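Local coordinates for redox-sensing transcriptional repressor Rex (Thermoanaerobacter ethanolicus, PDB 3WGH), which probably represses transcription by binding DNA as a homodimer and adjusts that repression to the cellular NADH/NAD(+) redox state, at residues K83-I88 / S108-K113; I147-L152 / I171-N176; L152-D157 / N176-D181. All coordinates share one frame; numbering follows the deposited sequence.

Contact 1 (K83-I88 / S108-K113)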
loop_
_atom_site.group_PDB
_atom_site.type_symbol
_atom_site.label_atom_id
_atom_site.label_comp_id
_atom_site.label_asym_id
_atom_site.label_seq_id
_atom_site.Cartn_x
_atom_site.Cartn_y
_atom_site.Cartn_z
ATOM N N LYS B 83 -2.231 4.557 21.597
ATOM C CA LYS B 83 -2.991 5.785 21.738
ATOM C C LYS B 83 -4.194 5.588 20.850
ATOM O O LYS B 83 -4.268 4.589 20.175
ATOM C CB LYS B 83 -2.170 6.996 21.274
ATOM C CG LYS B 83 -0.829 7.132 22.018
ATOM C CD LYS B 83 -0.666 8.494 22.684
ATOM C CE LYS B 83 0.385 8.473 23.773
ATOM N NZ LYS B 83 1.743 8.096 23.286
ATOM N N THR B 84 -5.149 6.500 20.919
ATOM C CA THR B 84 -6.363 6.468 20.105
ATOM C C THR B 84 -6.277 7.619 19.139
ATOM O O THR B 84 -5.827 8.705 19.524
ATOM C CB THR B 84 -7.607 6.700 20.973
ATOM O OG1 THR B 84 -7.913 5.489 21.665
ATOM C CG2 THR B 84 -8.805 7.100 20.125
ATOM N N TYR B 85 -6.695 7.387 17.896
ATOM C CA TYR B 85 -6.789 8.458 16.912
ATOM C C TYR B 85 -8.234 8.507 16.479
ATOM O O TYR B 85 -8.811 7.472 16.170
ATOM C CB TYR B 85 -5.854 8.159 15.704
ATOM C CG TYR B 85 -4.473 7.958 16.220
ATOM C CD1 TYR B 85 -3.651 9.053 16.467
ATOM C CD2 TYR B 85 -4.047 6.694 16.649
ATOM C CE1 TYR B 85 -2.374 8.881 17.045
ATOM C CE2 TYR B 85 -2.792 6.523 17.204
ATOM C CZ TYR B 85 -1.981 7.630 17.431
ATOM O OH TYR B 85 -0.754 7.465 18.053
ATOM N N ASN B 86 -8.834 9.675 16.509
ATOM C CA ASN B 86 -10.155 9.837 15.928
ATOM C C ASN B 86 -10.045 10.083 14.440
ATOM O O ASN B 86 -9.380 11.048 14.018
ATOM C CB ASN B 86 -10.904 10.985 16.610
ATOM C CG ASN B 86 -11.188 10.703 18.094
ATOM O OD1 ASN B 86 -11.360 9.546 18.524
ATOM N ND2 ASN B 86 -11.262 11.773 18.872
ATOM N N THR B 87 -10.632 9.175 13.660
ATOM C CA THR B 87 -10.605 9.249 12.187
ATOM C C THR B 87 -11.943 9.511 11.534
ATOM O O THR B 87 -13.017 9.170 12.090
ATOM C CB THR B 87 -9.968 7.962 11.551
ATOM O OG1 THR B 87 -10.913 6.884 11.564
ATOM C CG2 THR B 87 -8.774 7.517 12.374
ATOM N N ILE B 88 -11.896 10.120 10.332
ATOM C CA ILE B 88 -13.089 10.112 9.475
ATOM C C ILE B 88 -12.680 9.714 8.049
ATOM O O ILE B 88 -11.515 9.873 7.677
ATOM C CB ILE B 88 -13.788 11.507 9.405
ATOM C CG1 ILE B 88 -12.843 12.501 8.747
ATOM C CG2 ILE B 88 -14.340 11.944 10.773
ATOM C CD1 ILE B 88 -13.248 13.988 8.834
ATOM N N SER B 108 -6.376 -1.399 16.361
ATOM C CA SER B 108 -5.039 -0.848 16.541
ATOM C C SER B 108 -5.067 0.593 17.049
ATOM O O SER B 108 -4.013 1.234 17.125
ATOM C CB SER B 108 -4.192 -0.973 15.247
ATOM O OG SER B 108 -4.181 -2.319 14.746
ATOM N N GLY B 109 -6.267 1.108 17.340
ATOM C CA GLY B 109 -6.445 2.459 17.940
ATOM C C GLY B 109 -7.108 3.521 17.058
ATOM O O GLY B 109 -7.337 4.640 17.473
ATOM N N PHE B 110 -7.427 3.161 15.825
ATOM C CA PHE B 110 -7.971 4.105 14.876
ATOM C C PHE B 110 -9.506 4.068 14.936
ATOM O O PHE B 110 -10.159 3.236 14.332
ATOM C CB PHE B 110 -7.417 3.831 13.461
ATOM C CG PHE B 110 -5.897 3.968 13.360
ATOM C CD1 PHE B 110 -5.071 2.894 13.631
ATOM C CD2 PHE B 110 -5.327 5.190 13.063
ATOM C CE1 PHE B 110 -3.665 3.047 13.604
ATOM C CE2 PHE B 110 -3.961 5.362 12.952
ATOM C CZ PHE B 110 -3.098 4.281 13.233
ATOM N N ASN B 111 -10.078 4.994 15.666
ATOM C CA ASN B 111 -11.490 4.973 15.908
ATOM C C ASN B 111 -12.247 5.747 14.881
ATOM O O ASN B 111 -12.124 6.954 14.828
ATOM C CB ASN B 111 -11.761 5.578 17.270
ATOM C CG ASN B 111 -11.139 4.786 18.368
ATOM O OD1 ASN B 111 -10.615 5.357 19.322
ATOM N ND2 ASN B 111 -11.154 3.451 18.236
ATOM N N LEU B 112 -13.028 5.046 14.082
ATOM C CA LEU B 112 -13.831 5.674 13.011
ATOM C C LEU B 112 -15.046 6.393 13.575
ATOM O O LEU B 112 -15.962 5.769 14.123
ATOM C CB LEU B 112 -14.259 4.659 11.960
ATOM C CG LEU B 112 -15.118 5.191 10.776
ATOM C CD1 LEU B 112 -14.287 6.138 9.915
ATOM C CD2 LEU B 112 -15.572 4.026 9.902
ATOM N N LYS B 113 -15.036 7.704 13.426
ATOM C CA LYS B 113 -16.044 8.541 14.047
ATOM C C LYS B 113 -17.133 8.987 13.065
ATOM O O LYS B 113 -18.240 9.272 13.475
ATOM C CB LYS B 113 -15.423 9.761 14.732
ATOM C CG LYS B 113 -14.485 9.479 15.904
ATOM C CD LYS B 113 -15.204 9.018 17.155
ATOM C CE LYS B 113 -15.765 10.235 17.919
ATOM N NZ LYS B 113 -14.731 11.354 18.145
HETATM O O HOH W 1 -12.262 7.480 20.342
HETATM O O HOH W 2 -10.472 3.683 10.969
#

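Contact 2 (I147-L152 / I171-N176)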
loop_
_atom_site.group_PDB
_atom_site.type_symbol
_atom_site.label_atom_id
_atom_site.label_comp_id
_atom_site.label_asym_id
_atom_site.label_seq_id
_atom_site.Cartn_x
_atom_site.Cartn_y
_atom_site.Cartn_z
ATOM N N ILE B 147 -11.415 15.465 15.551
ATOM C CA ILE B 147 -10.917 14.487 14.580
ATOM C C ILE B 147 -9.440 14.717 14.295
ATOM O O ILE B 147 -9.051 15.844 13.985
ATOM C CB ILE B 147 -11.731 14.483 13.279
ATOM C CG1 ILE B 147 -13.240 14.229 13.573
ATOM C CG2 ILE B 147 -11.141 13.431 12.286
ATOM C CD1 ILE B 147 -13.528 12.903 14.358
ATOM N N ASP B 148 -8.641 13.655 14.390
ATOM C CA ASP B 148 -7.198 13.728 14.135
ATOM C C ASP B 148 -6.794 13.427 12.671
ATOM O O ASP B 148 -5.935 14.116 12.071
ATOM C CB ASP B 148 -6.488 12.706 15.000
ATOM C CG ASP B 148 -6.554 13.040 16.477
ATOM O OD1 ASP B 148 -6.205 14.216 16.825
ATOM O OD2 ASP B 148 -6.977 12.131 17.273
ATOM N N ILE B 149 -7.381 12.364 12.126
ATOM C CA ILE B 149 -7.028 11.914 10.788
ATOM C C ILE B 149 -8.220 11.963 9.840
ATOM O O ILE B 149 -9.260 11.388 10.138
ATOM C CB ILE B 149 -6.484 10.480 10.821
ATOM C CG1 ILE B 149 -5.371 10.388 11.878
ATOM C CG2 ILE B 149 -6.108 9.981 9.360
ATOM C CD1 ILE B 149 -4.836 9.004 12.148
ATOM N N GLY B 150 -8.002 12.513 8.647
ATOM C CA GLY B 150 -8.957 12.376 7.532
ATOM C C GLY B 150 -8.417 11.407 6.452
ATOM O O GLY B 150 -7.276 11.533 5.983
ATOM N N ILE B 151 -9.205 10.380 6.158
ATOM C CA ILE B 151 -8.884 9.416 5.140
ATOM C C ILE B 151 -9.641 9.818 3.867
ATOM O O ILE B 151 -10.861 9.946 3.869
ATOM C CB ILE B 151 -9.336 8.035 5.582
ATOM C CG1 ILE B 151 -8.644 7.747 6.949
ATOM C CG2 ILE B 151 -9.076 7.075 4.385
ATOM C CD1 ILE B 151 -8.962 6.357 7.626
ATOM N N LEU B 152 -8.900 10.090 2.810
ATOM C CA LEU B 152 -9.472 10.713 1.607
ATOM C C LEU B 152 -9.639 9.668 0.480
ATOM O O LEU B 152 -8.650 9.152 -0.058
ATOM C CB LEU B 152 -8.505 11.816 1.169
ATOM C CG LEU B 152 -8.946 13.278 1.023
ATOM C CD1 LEU B 152 -8.193 13.866 -0.195
ATOM C CD2 LEU B 152 -10.479 13.473 0.816
ATOM N N ILE B 171 -7.719 19.517 10.953
ATOM C CA ILE B 171 -7.225 18.129 10.846
ATOM C C ILE B 171 -5.722 18.068 11.055
ATOM O O ILE B 171 -4.974 18.997 10.700
ATOM C CB ILE B 171 -7.521 17.527 9.429
ATOM C CG1 ILE B 171 -7.740 16.011 9.517
ATOM C CG2 ILE B 171 -6.413 17.842 8.501
ATOM C CD1 ILE B 171 -9.088 15.641 10.093
ATOM N N LYS B 172 -5.235 16.972 11.598
ATOM C CA LYS B 172 -3.805 16.911 11.901
ATOM C C LYS B 172 -3.060 16.100 10.880
ATOM O O LYS B 172 -1.837 16.248 10.702
ATOM C CB LYS B 172 -3.552 16.269 13.293
ATOM C CG LYS B 172 -3.926 17.114 14.468
ATOM C CD LYS B 172 -3.615 16.294 15.731
ATOM C CE LYS B 172 -4.238 16.889 16.967
ATOM N NZ LYS B 172 -4.650 18.295 16.707
ATOM N N ALA B 173 -3.794 15.241 10.204
ATOM C CA ALA B 173 -3.162 14.310 9.244
ATOM C C ALA B 173 -4.156 13.927 8.174
ATOM O O ALA B 173 -5.339 13.802 8.466
ATOM C CB ALA B 173 -2.711 13.030 9.999
ATOM N N ILE B 174 -3.658 13.663 6.968
ATOM C CA ILE B 174 -4.472 13.178 5.855
ATOM C C ILE B 174 -3.853 11.873 5.349
ATOM O O ILE B 174 -2.681 11.823 4.964
ATOM C CB ILE B 174 -4.549 14.237 4.699
ATOM C CG1 ILE B 174 -5.294 15.497 5.207
ATOM C CG2 ILE B 174 -5.309 13.649 3.513
ATOM C CD1 ILE B 174 -5.565 16.562 4.127
ATOM N N TRP B 175 -4.652 10.806 5.359
ATOM C CA TRP B 175 -4.262 9.544 4.699
ATOM C C TRP B 175 -4.870 9.549 3.304
ATOM O O TRP B 175 -6.057 9.419 3.156
ATOM C CB TRP B 175 -4.720 8.328 5.543
ATOM C CG TRP B 175 -4.012 7.039 5.202
ATOM C CD1 TRP B 175 -2.749 6.886 4.642
ATOM C CD2 TRP B 175 -4.533 5.713 5.385
ATOM N NE1 TRP B 175 -2.443 5.552 4.537
ATOM C CE2 TRP B 175 -3.529 4.802 4.935
ATOM C CE3 TRP B 175 -5.724 5.215 5.915
ATOM C CZ2 TRP B 175 -3.697 3.431 4.965
ATOM C CZ3 TRP B 175 -5.918 3.823 5.931
ATOM C CH2 TRP B 175 -4.890 2.942 5.477
ATOM N N ASN B 176 -4.054 9.819 2.289
ATOM C CA ASN B 176 -4.569 10.187 0.984
ATOM C C ASN B 176 -4.440 9.004 -0.002
ATOM O O ASN B 176 -3.333 8.510 -0.213
ATOM C CB ASN B 176 -3.791 11.397 0.434
ATOM C CG ASN B 176 -4.143 11.654 -1.054
ATOM O OD1 ASN B 176 -5.314 11.572 -1.421
ATOM N ND2 ASN B 176 -3.139 11.826 -1.899
#

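Contact 3 (L152-D157 / N176-D181). With ZN (zinc ion), chain G; NAI (1,4-dihydronicotinamide adenine dinucleotide), chain I.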
loop_
_atom_site.group_PDB
_atom_site.type_symbol
_atom_site.label_atom_id
_atom_site.label_comp_id
_atom_site.label_asym_id
_atom_site.label_seq_id
_atom_site.Cartn_x
_atom_site.Cartn_y
_atom_site.Cartn_z
ATOM N N LEU B 152 -8.900 10.090 2.810
ATOM C CA LEU B 152 -9.472 10.713 1.607
ATOM C C LEU B 152 -9.639 9.668 0.480
ATOM O O LEU B 152 -8.650 9.152 -0.058
ATOM C CB LEU B 152 -8.505 11.816 1.169
ATOM C CG LEU B 152 -8.946 13.278 1.023
ATOM C CD1 LEU B 152 -8.193 13.866 -0.195
ATOM C CD2 LEU B 152 -10.479 13.473 0.816
ATOM N N CYS B 153 -10.877 9.331 0.149
ATOM C CA CYS B 153 -11.144 8.264 -0.871
ATOM C C CYS B 153 -12.163 8.769 -1.868
ATOM O O CYS B 153 -13.187 8.143 -2.064
ATOM C CB CYS B 153 -11.701 6.975 -0.225
ATOM S SG CYS B 153 -10.831 6.351 1.249
ATOM N N ILE B 154 -11.937 9.970 -2.366
ATOM C CA ILE B 154 -12.848 10.620 -3.329
ATOM C C ILE B 154 -12.157 10.662 -4.685
ATOM O O ILE B 154 -10.963 10.484 -4.761
ATOM C CB ILE B 154 -13.232 12.060 -2.879
ATOM C CG1 ILE B 154 -12.005 12.930 -2.582
ATOM C CG2 ILE B 154 -14.147 12.058 -1.637
ATOM C CD1 ILE B 154 -12.341 14.452 -2.520
ATOM N N PRO B 155 -12.901 10.899 -5.776
ATOM C CA PRO B 155 -12.232 11.039 -7.067
ATOM C C PRO B 155 -11.306 12.246 -7.049
ATOM O O PRO B 155 -11.436 13.144 -6.169
ATOM C CB PRO B 155 -13.397 11.283 -8.070
ATOM C CG PRO B 155 -14.674 11.006 -7.323
ATOM C CD PRO B 155 -14.348 11.161 -5.842
ATOM N N LYS B 156 -10.386 12.310 -8.004
ATOM C CA LYS B 156 -9.372 13.350 -7.931
ATOM C C LYS B 156 -9.775 14.791 -8.284
ATOM O O LYS B 156 -9.089 15.725 -7.859
ATOM C CB LYS B 156 -8.075 12.944 -8.623
ATOM C CG LYS B 156 -8.149 12.832 -10.130
ATOM C CD LYS B 156 -6.913 12.060 -10.619
ATOM C CE LYS B 156 -6.941 11.816 -12.122
ATOM N NZ LYS B 156 -7.484 12.988 -12.857
ATOM N N ASP B 157 -10.884 14.986 -8.998
ATOM C CA ASP B 157 -11.222 16.295 -9.576
ATOM C C ASP B 157 -11.477 17.382 -8.535
ATOM O O ASP B 157 -12.362 17.247 -7.681
ATOM C CB ASP B 157 -12.407 16.185 -10.580
ATOM C CG ASP B 157 -13.721 15.688 -9.916
ATOM O OD1 ASP B 157 -14.412 16.484 -9.241
ATOM O OD2 ASP B 157 -14.063 14.493 -10.073
ATOM N N ASN B 176 -4.054 9.819 2.289
ATOM C CA ASN B 176 -4.569 10.187 0.984
ATOM C C ASN B 176 -4.440 9.004 -0.002
ATOM O O ASN B 176 -3.333 8.510 -0.213
ATOM C CB ASN B 176 -3.791 11.397 0.434
ATOM C CG ASN B 176 -4.143 11.654 -1.054
ATOM O OD1 ASN B 176 -5.314 11.572 -1.421
ATOM N ND2 ASN B 176 -3.139 11.826 -1.899
ATOM N N PHE B 177 -5.555 8.523 -0.557
ATOM C CA PHE B 177 -5.518 7.518 -1.602
ATOM C C PHE B 177 -5.536 8.114 -3.012
ATOM O O PHE B 177 -5.404 7.390 -3.997
ATOM C CB PHE B 177 -6.696 6.534 -1.442
ATOM C CG PHE B 177 -6.521 5.597 -0.292
ATOM C CD1 PHE B 177 -6.005 4.319 -0.495
ATOM C CD2 PHE B 177 -6.774 6.041 1.024
ATOM C CE1 PHE B 177 -5.770 3.437 0.650
ATOM C CE2 PHE B 177 -6.632 5.170 2.131
ATOM C CZ PHE B 177 -6.113 3.889 1.950
ATOM N N LEU B 178 -5.723 9.410 -3.152
ATOM C CA LEU B 178 -5.858 9.891 -4.546
ATOM C C LEU B 178 -4.539 9.975 -5.264
ATOM O O LEU B 178 -3.562 10.407 -4.694
ATOM C CB LEU B 178 -6.560 11.232 -4.643
ATOM C CG LEU B 178 -7.647 11.671 -3.680
ATOM C CD1 LEU B 178 -8.474 12.687 -4.406
ATOM C CD2 LEU B 178 -8.496 10.576 -3.008
ATOM N N PRO B 179 -4.542 9.714 -6.582
ATOM C CA PRO B 179 -3.277 9.761 -7.274
ATOM C C PRO B 179 -2.901 11.186 -7.706
ATOM O O PRO B 179 -2.584 11.395 -8.868
ATOM C CB PRO B 179 -3.531 8.861 -8.502
ATOM C CG PRO B 179 -4.953 9.122 -8.845
ATOM C CD PRO B 179 -5.639 9.280 -7.470
ATOM N N ILE B 180 -2.931 12.163 -6.805
ATOM C CA ILE B 180 -2.423 13.496 -7.156
ATOM C C ILE B 180 -1.528 13.964 -6.039
ATOM O O ILE B 180 -1.392 13.278 -5.025
ATOM C CB ILE B 180 -3.542 14.527 -7.342
ATOM C CG1 ILE B 180 -4.338 14.728 -6.068
ATOM C CG2 ILE B 180 -4.499 14.090 -8.420
ATOM C CD1 ILE B 180 -5.589 15.519 -6.325
ATOM N N ASP B 181 -0.890 15.103 -6.235
ATOM C CA ASP B 181 -0.201 15.780 -5.156
ATOM C C ASP B 181 -1.096 16.778 -4.453
ATOM O O ASP B 181 -1.366 17.872 -4.986
ATOM C CB ASP B 181 0.953 16.570 -5.722
ATOM C CG ASP B 181 2.004 15.695 -6.270
ATOM O OD1 ASP B 181 2.416 14.791 -5.533
ATOM O OD2 ASP B 181 2.405 15.926 -7.426
HETATM ZN ZN ZN G . 4.429 14.093 -6.439
HETATM P PA NAI I . -15.987 5.585 -6.081
HETATM O O1A NAI I . -16.532 6.400 -7.213
HETATM O O2A NAI I . -16.517 4.230 -5.734
HETATM O O5B NAI I . -16.196 6.452 -4.755
HETATM C C5B NAI I . -15.989 7.860 -4.679
HETATM C C4B NAI I . -17.023 8.399 -3.687
HETATM O O4B NAI I . -16.673 9.727 -3.407
HETATM C C3B NAI I . -18.443 8.459 -4.299
HETATM O O3B NAI I . -19.381 8.018 -3.318
HETATM C C2B NAI I . -18.693 9.945 -4.505
HETATM O O2B NAI I . -20.043 10.347 -4.277
HETATM C C1B NAI I . -17.875 10.509 -3.356
HETATM N N9A NAI I . -17.465 11.914 -3.542
HETATM C C8A NAI I . -17.238 12.548 -4.718
HETATM N N7A NAI I . -16.824 13.802 -4.389
HETATM C C5A NAI I . -16.850 13.943 -3.043
HETATM C C6A NAI I . -16.565 14.964 -2.146
HETATM N N6A NAI I . -16.152 16.161 -2.617
HETATM N N1A NAI I . -16.643 14.768 -0.808
HETATM C C2A NAI I . -17.084 13.610 -0.325
HETATM N N3A NAI I . -17.403 12.637 -1.178
HETATM C C4A NAI I . -17.262 12.758 -2.522
HETATM O O3 NAI I . -14.370 5.575 -6.290
HETATM P PN NAI I . -13.395 4.524 -5.555
HETATM O O1N NAI I . -13.220 3.426 -6.543
HETATM O O2N NAI I . -13.987 4.367 -4.164
HETATM O O5D NAI I . -11.988 5.324 -5.431
HETATM C C5D NAI I . -11.811 6.422 -4.528
HETATM C C4D NAI I . -10.447 7.023 -4.842
HETATM O O4D NAI I . -9.360 6.121 -4.537
HETATM C C3D NAI I . -10.336 7.388 -6.321
HETATM O O3D NAI I . -9.640 8.635 -6.346
HETATM C C2D NAI I . -9.427 6.315 -6.880
HETATM O O2D NAI I . -8.785 6.798 -8.079
HETATM C C1D NAI I . -8.501 6.051 -5.680
HETATM N N1N NAI I . -7.776 4.769 -5.694
HETATM C C2N NAI I . -6.439 4.788 -5.400
HETATM C C3N NAI I . -5.654 3.709 -5.425
HETATM C C7N NAI I . -4.239 3.872 -5.002
HETATM O O7N NAI I . -3.352 3.052 -5.254
HETATM N N7N NAI I . -3.992 4.930 -4.220
HETATM C C4N NAI I . -6.237 2.345 -5.804
HETATM C C5N NAI I . -7.721 2.421 -6.115
HETATM C C6N NAI I . -8.406 3.569 -6.029
#

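Contact 1 (K83-I88 / S108-K113)
Thr87 packs against Phe110 and Leu112 where strands 85-90 and 110-117 run parallel in the Rossmann-type sheet. Its CB is 4.1 Å from Asn111 O. OG1 sits between the backbone N and the carbonyl carbon (chi1 78°). From there it meets Leu112 CA at 3.5 Å and makes a long contact to a water that also reaches Phe110 O weakly. The methyl CG2 ends at the edge of the Phe110 ring, near its plane, and touches Phe110 CB.

Thr87 is bonded to strand 110-117 through both its N and its O. Its N donates to Asn111 O at 2.9 Å, almost straight at 176°, and its O accepts from Lys113 N at 2.8 Å.

On the same face, Tyr85 and Phe110 lie side by side. Tyr85 CD2 sits over one face of the Phe110 ring, toward the rim, 3.9 Å from Phe110 CE2. The planes differ by 26°, but the rings are displaced and share little area. Ser203 of the second subunit packs on both.

The other face is polar. A water donates to Asn86 OD1 and to Asn111 OD1, 2.9 Å from each, and so links the two amides. Gly109 closes the preceding helix in a Schellman motif.

The chemistry is thus split: Tyr85 and Phe110 turn their rings to the second subunit, while on the other face Asn86 and Asn111 share a water.

Contact 2 (I147-L152 / I171-N176)
Ile151 and Trp175 run alongside each other across parallel strands 149-152 and 173-176. Ile151 CG1 stands beside its backbone N, and the chain then runs extended (chi2 180°). This carries CD1 to the edge of the indole, in the ring plane, 3.8 Å from Trp175 CE3. The indole reaches this place because Trp175 CG is anti to the backbone N (chi1 -162°). Its NE1 is bonded to Ser198 OG of the second subunit. Cut back to an alanine here, Ile151 would probably leave the CE3 edge of the indole without its aliphatic neighbour and open a gap beside the ring.

Ile149 and Ala173 continue this face, and Val202 of the second subunit packs on both. On the other face, Gly150 has no side chain, and Ile171 comes close to its backbone. Ile171 CD1 lies 3.6 Å from Gly150 N and 3.7 Å from Ile147 CG2.

At the start of the pair, Asp148 and Lys172 also run alongside each other. Asp148 OD1 touches the aliphatic Lys172 CE at 3.3 Å, but the charged Lys172 NZ is 4.4 Å from OD1, too far for a salt bridge. Asp148 O accepts from Lys172 N at 3.0 Å and weakly from Ala173 N. Asp148 OD2 is used by Asn86 N. At the far end Asn176 OD1 lies 3.9 Å from Leu152 CD1.

The two strands belong to one beta-alpha-beta unit with helix 159-168. Gly150 N, Trp175 N and Leu152 N make the regular bonds between the strands. The contact is largely apolar between its side chains, with the charged pair at the start and the Asn176 amide at the far end.

Contact 3 (L152-D157 / N176-D181)
Leu178 pushes a methyl group against two backbone carbonyls: its CD2 lies 3.0 Å from Ile154 O and 3.3 Å from Leu152 O. The contact joins two loops at the carboxyl ends of parallel strands in a Rossmann-type fold, where NADH binds. Leu178 CD1 continues to Ile154 CG1 and the backbone of Lys156. Phe177 N donates to Leu152 O at 3.2 Å, in the carbonyl plane, and this ties the loops together.

Asn176 shapes the second loop. Its OD1 accepts from Leu178 N in an Asx turn, with the donor above the carbonyl plane. Its ND2 gives a bond back to Leu178 O. Cys153 SG approaches the Phe177 ring obliquely, 4.1 Å from Phe177 CD2. Further out, Ile180 CG2 packs on Lys156 CB.

NADH uses both loops. Ile154 CG2 touches the adenine, and Pro155 CD meets it at C8A. Ile154 O accepts from the ribose hydroxyl O3D. Phe177 O accepts from the nicotinamide N7N at 2.8 Å. Beyond the pocket, Glu24 of the second subunit binds the same zinc ion as Asp181, whose OD1 is 2.3 Å from the metal.

Overall arrangement
The three contacts follow parallel strands of one mixed sheet from its middle to the NADH site. Contacts 1 and 2 have centres about 10 Å apart and meet where strands 85-90 and 149-152 are neighbours. Asn86 O lies 2.7 Å from Asp148 N, and Ile88 O lies 2.8 Å from Ile151 N, both probable hydrogen bonds. Contact 3 continues contact 2 through Leu152 and Asn176, with centres about 13 Å apart. Ile151 CG2 also packs on Phe177 CE2 at 3.8 Å. Contacts 1 and 3 do not touch; their nearest atoms are about 6 Å apart. Contact 3 holds the dinucleotide directly, and all three reach the second subunit.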